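Local coordinates for alkaline phosphatase (Antarctic bacterium, PDB 2W5V), which probably removes phosphate groups from phosphate monoesters under alkaline conditions, using zinc and magnesium ions, at residues K112-I117 / A139-H144; G126-S131 / L163-G168. The protein carries 1 engineered substitution. All coordinates share one frame; numbering follows the deposited sequence.

How the contacts relate
Contacts 1 and 2 are neighbours in the alkaline phosphatase fold, with centres about 13 Å apart. Helix 114-120 of contact 1 is followed in the chain by strand 124-129 of contact 2, and the segments alternate along the chain. The two contacts touch. Tyr142 CB lies 3.8 Å from Leu163 CD1, and Val115 CG1 lies 4.2 Å from Leu163 CD2. The metal centre lies near the C-terminal end of strand 124-129, where Ser131 follows. The side chain of Ser131 in contact 2 is about 5 Å from a bound magnesium ion and near its ligand Glu254. The side chain of Phe141 in contact 1 is about 9 Å from a bound magnesium ion.

Contact 1 (K112-I117 / A139-H144); sequences KSIVEI and ASFYAH
Glu116 and His144 reach toward each other tip to tip. His144 NE2 donates to Glu116 OE2 over 2.7 Å, and the bond is nearly straight. The acceptor lies close to the ring plane of His144, at its edge. On the glutamate side the donor comes from the syn side of OE2, tilted out of the carboxylate plane. The two flat groups are turned 29° apart. Glu116 CG stands beside its own backbone N (chi1 -69°), and the chain is extended beyond it. The other carboxylate oxygen, OE1, accepts from Ser113 N at 2.9 Å on its anti side. In return Glu116 N donates to Ser113 OG over 3.2 Å. This is a capping box at the start of helix 114-120, with Ser113 as the N-cap. A water 2.7 Å from Ser113 OG also makes a weak bond to Phe141 O.

Val115 and Ile114 carry the rest of the contact, against Phe141. Val115 presses its branch against the backbone of Phe141, with CG2 only 3.1 Å from Phe141 O. The same methyl lies at the edge of the Phe141 ring, near its plane. Ile114 runs alongside Phe141, pointing the same way, and its CG2 is 4.1 Å from Phe141 CD2. Phe250 of strand 249-255 touches all three side chains.

His144 ND1 also bonds to Gly103 O. An alanine in place of Glu116 would probably leave His144 NE2 and Ser113 N without these acceptors, with the imidazole held less firmly, by its ND1 bond. His144 is a ligand of a magnesium ion that has been seen in this protein but is not bound to this chain. With an acceptor at each nitrogen, the ring is probably held in place from both sides.

Contact 2 (G126-S131 / L163-G168); sequences GVVATS and LDFFAG
Gly126 to Ala129 pair in parallel with Phe165 to Gly168, the two short strands running 5° apart with axes 4.6 Å from each other. Val127 N donates to Phe165 O at 3.1 Å. Ala167 N returns a bond to Val127 O, and Ala129 N donates to Ala167 O, both at 3.0 Å. Phe166 CA and Val128 CA add CA-H...O contacts to Val127 O and Ala167 O.

Val128, Phe165 and Ala167 share one face of the sheet. Val128 CG2 meets the edge of the Phe165 ring, 4.0 Å from CE2. Phe165 CG is anti to its backbone N (chi1 -178°), beside the carbonyl carbon, and the ring carried on it brings CE2 to Val128. Helix 230-242 covers Val128 and Phe165. The strands are neighbours in the large mixed sheet of the alkaline phosphatase fold, and the chain between them passes through helices 136-139 and 151-158, a beta-alpha-beta crossover.

Val127 and Phe166 point to the other face. Val127 CG2 packs 3.7 Å from Leu163 CD2, the two side chains crossing at about a right angle. Phe166 keeps CB 3.4 Å from Val127 O, while its ring leads away and meets that of Phe192. Past the strand, Ser131 approaches Glu254 and the engineered Asp135.

Contact 1 (K112-I117 / A139-H144)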
# COMPACT_ATOMS: atom_id res chain seq x y z
N LYS B 112 -27.82 -8.34 -8.62
CA LYS B 112 -27.22 -9.55 -9.18
C LYS B 112 -25.72 -9.64 -8.86
O LYS B 112 -24.98 -8.69 -9.10
CB LYS B 112 -27.41 -9.56 -10.69
CG LYS B 112 -27.00 -10.86 -11.38
CD LYS B 112 -27.38 -10.79 -12.85
CE LYS B 112 -27.14 -12.10 -13.58
NZ LYS B 112 -27.47 -11.95 -15.03
N SER B 113 -25.30 -10.79 -8.34
CA SER B 113 -23.91 -10.99 -7.92
C SER B 113 -23.06 -11.68 -8.98
O SER B 113 -23.57 -12.23 -9.96
CB SER B 113 -23.87 -11.83 -6.64
OG SER B 113 -23.97 -13.21 -6.96
N ILE B 114 -21.74 -11.66 -8.77
CA ILE B 114 -20.82 -12.30 -9.70
C ILE B 114 -21.02 -13.82 -9.72
O ILE B 114 -20.83 -14.47 -10.75
CB ILE B 114 -19.34 -11.95 -9.37
CG1 ILE B 114 -18.41 -12.33 -10.53
CG2 ILE B 114 -18.93 -12.61 -8.08
CD1 ILE B 114 -18.71 -11.58 -11.83
N VAL B 115 -21.41 -14.39 -8.59
CA VAL B 115 -21.73 -15.82 -8.54
C VAL B 115 -22.97 -16.15 -9.38
O VAL B 115 -23.01 -17.17 -10.07
CB VAL B 115 -21.91 -16.31 -7.08
CG1 VAL B 115 -22.54 -17.70 -7.04
CG2 VAL B 115 -20.57 -16.30 -6.35
N GLU B 116 -23.99 -15.29 -9.33
CA GLU B 116 -25.19 -15.50 -10.13
C GLU B 116 -24.91 -15.33 -11.63
O GLU B 116 -25.45 -16.06 -12.46
CB GLU B 116 -26.32 -14.57 -9.67
CG GLU B 116 -26.84 -14.95 -8.28
CD GLU B 116 -27.67 -13.86 -7.59
OE1 GLU B 116 -27.52 -12.66 -7.91
OE2 GLU B 116 -28.47 -14.22 -6.70
N ILE B 117 -24.06 -14.37 -11.97
CA ILE B 117 -23.59 -14.21 -13.35
C ILE B 117 -22.77 -15.43 -13.79
O ILE B 117 -22.95 -15.95 -14.89
CB ILE B 117 -22.75 -12.92 -13.49
CG1 ILE B 117 -23.68 -11.70 -13.42
CG2 ILE B 117 -21.93 -12.94 -14.79
CD1 ILE B 117 -22.96 -10.39 -13.21
N ALA B 139 -21.02 -14.63 2.78
CA ALA B 139 -22.46 -14.46 2.57
C ALA B 139 -22.74 -13.54 1.39
O ALA B 139 -23.66 -13.77 0.60
CB ALA B 139 -23.12 -13.91 3.82
N SER B 140 -21.94 -12.49 1.27
CA SER B 140 -22.14 -11.51 0.21
C SER B 140 -22.01 -12.13 -1.18
O SER B 140 -22.47 -11.55 -2.16
CB SER B 140 -21.16 -10.34 0.35
OG SER B 140 -21.41 -9.62 1.54
N PHE B 141 -21.41 -13.31 -1.26
CA PHE B 141 -21.24 -13.96 -2.56
C PHE B 141 -22.36 -14.95 -2.93
O PHE B 141 -22.40 -15.43 -4.06
CB PHE B 141 -19.85 -14.62 -2.66
CG PHE B 141 -18.74 -13.62 -2.84
CD1 PHE B 141 -18.25 -12.91 -1.75
CD2 PHE B 141 -18.22 -13.35 -4.10
CE1 PHE B 141 -17.25 -11.96 -1.90
CE2 PHE B 141 -17.21 -12.40 -4.25
CZ PHE B 141 -16.72 -11.71 -3.16
N TYR B 142 -23.27 -15.25 -2.01
CA TYR B 142 -24.35 -16.18 -2.35
C TYR B 142 -25.73 -15.80 -1.80
O TYR B 142 -26.72 -16.41 -2.20
CB TYR B 142 -24.01 -17.61 -1.93
CG TYR B 142 -23.94 -17.82 -0.43
CD1 TYR B 142 -25.09 -18.08 0.33
CD2 TYR B 142 -22.72 -17.78 0.23
CE1 TYR B 142 -25.01 -18.28 1.71
CE2 TYR B 142 -22.64 -17.98 1.59
CZ TYR B 142 -23.78 -18.23 2.33
OH TYR B 142 -23.65 -18.42 3.69
N ALA B 143 -25.80 -14.83 -0.90
CA ALA B 143 -27.06 -14.45 -0.28
C ALA B 143 -27.46 -13.01 -0.54
O ALA B 143 -26.65 -12.20 -0.98
CB ALA B 143 -27.02 -14.71 1.22
N HIS B 144 -28.71 -12.69 -0.25
CA HIS B 144 -29.20 -11.32 -0.31
C HIS B 144 -30.02 -11.03 0.94
O HIS B 144 -31.13 -11.54 1.08
CB HIS B 144 -30.06 -11.12 -1.56
CG HIS B 144 -29.36 -11.47 -2.83
ND1 HIS B 144 -28.49 -10.61 -3.47
CD2 HIS B 144 -29.39 -12.60 -3.59
CE1 HIS B 144 -28.02 -11.19 -4.56
NE2 HIS B 144 -28.55 -12.40 -4.65
O HOH W 1 -25.47 -14.25 -4.92

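Contact 2 (G126-S131 / L163-G168)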
# COMPACT_ATOMS: atom_id res chain seq x y z
N GLY B 126 -17.51 -21.55 -6.19
CA GLY B 126 -17.21 -22.01 -4.85
C GLY B 126 -16.84 -20.91 -3.88
O GLY B 126 -16.33 -19.86 -4.28
N VAL B 127 -17.08 -21.16 -2.60
CA VAL B 127 -16.77 -20.20 -1.55
C VAL B 127 -16.15 -20.90 -0.34
O VAL B 127 -16.71 -21.87 0.19
CB VAL B 127 -18.04 -19.45 -1.12
CG1 VAL B 127 -17.78 -18.64 0.12
CG2 VAL B 127 -18.52 -18.56 -2.26
N VAL B 128 -14.98 -20.43 0.07
CA VAL B 128 -14.27 -20.99 1.22
C VAL B 128 -14.00 -19.89 2.24
O VAL B 128 -13.73 -18.75 1.85
CB VAL B 128 -12.93 -21.64 0.77
CG1 VAL B 128 -12.10 -22.03 1.98
CG2 VAL B 128 -13.19 -22.83 -0.13
N ALA B 129 -14.09 -20.22 3.53
CA ALA B 129 -13.89 -19.22 4.59
C ALA B 129 -13.44 -19.87 5.90
O ALA B 129 -13.78 -21.02 6.15
CB ALA B 129 -15.17 -18.44 4.81
N THR B 130 -12.71 -19.12 6.73
CA THR B 130 -12.31 -19.63 8.04
C THR B 130 -13.27 -19.17 9.14
O THR B 130 -13.17 -19.61 10.29
CB THR B 130 -10.86 -19.27 8.42
OG1 THR B 130 -10.71 -17.85 8.43
CG2 THR B 130 -9.88 -19.87 7.43
N SER B 131 -14.18 -18.28 8.79
CA SER B 131 -15.28 -17.93 9.68
C SER B 131 -16.43 -18.90 9.44
O SER B 131 -16.29 -19.89 8.71
CB SER B 131 -15.77 -16.51 9.38
OG SER B 131 -16.15 -16.39 8.01
N LEU B 163 -24.28 -21.84 -5.82
CA LEU B 163 -23.00 -22.40 -5.40
C LEU B 163 -22.90 -23.90 -5.67
O LEU B 163 -23.86 -24.65 -5.42
CB LEU B 163 -22.76 -22.15 -3.92
CG LEU B 163 -22.22 -20.78 -3.54
CD1 LEU B 163 -21.93 -20.75 -2.05
CD2 LEU B 163 -20.96 -20.49 -4.35
N ASP B 164 -21.74 -24.34 -6.14
CA ASP B 164 -21.49 -25.75 -6.39
C ASP B 164 -20.62 -26.35 -5.29
O ASP B 164 -20.62 -27.56 -5.09
CB ASP B 164 -20.78 -25.91 -7.73
CG ASP B 164 -21.61 -25.37 -8.89
OD1 ASP B 164 -22.64 -25.99 -9.25
OD2 ASP B 164 -21.22 -24.32 -9.45
N PHE B 165 -19.89 -25.49 -4.59
CA PHE B 165 -18.95 -25.94 -3.57
C PHE B 165 -18.85 -24.90 -2.44
O PHE B 165 -18.83 -23.70 -2.70
CB PHE B 165 -17.57 -26.13 -4.20
CG PHE B 165 -16.51 -26.64 -3.25
CD1 PHE B 165 -16.18 -27.99 -3.22
CD2 PHE B 165 -15.82 -25.77 -2.42
CE1 PHE B 165 -15.19 -28.46 -2.35
CE2 PHE B 165 -14.83 -26.23 -1.55
CZ PHE B 165 -14.52 -27.57 -1.52
N PHE B 166 -18.75 -25.36 -1.20
CA PHE B 166 -18.37 -24.44 -0.12
C PHE B 166 -17.70 -25.18 1.01
O PHE B 166 -17.87 -26.40 1.17
CB PHE B 166 -19.57 -23.61 0.38
CG PHE B 166 -20.61 -24.42 1.13
CD1 PHE B 166 -20.46 -24.67 2.49
CD2 PHE B 166 -21.73 -24.90 0.48
CE1 PHE B 166 -21.41 -25.41 3.18
CE2 PHE B 166 -22.69 -25.64 1.17
CZ PHE B 166 -22.53 -25.89 2.52
N ALA B 167 -16.92 -24.45 1.80
CA ALA B 167 -16.26 -25.02 2.97
C ALA B 167 -16.04 -23.92 4.00
O ALA B 167 -15.49 -22.86 3.69
CB ALA B 167 -14.93 -25.64 2.57
N GLY B 168 -16.48 -24.18 5.23
CA GLY B 168 -16.30 -23.23 6.30
C GLY B 168 -16.86 -23.74 7.61
O GLY B 168 -17.15 -24.93 7.73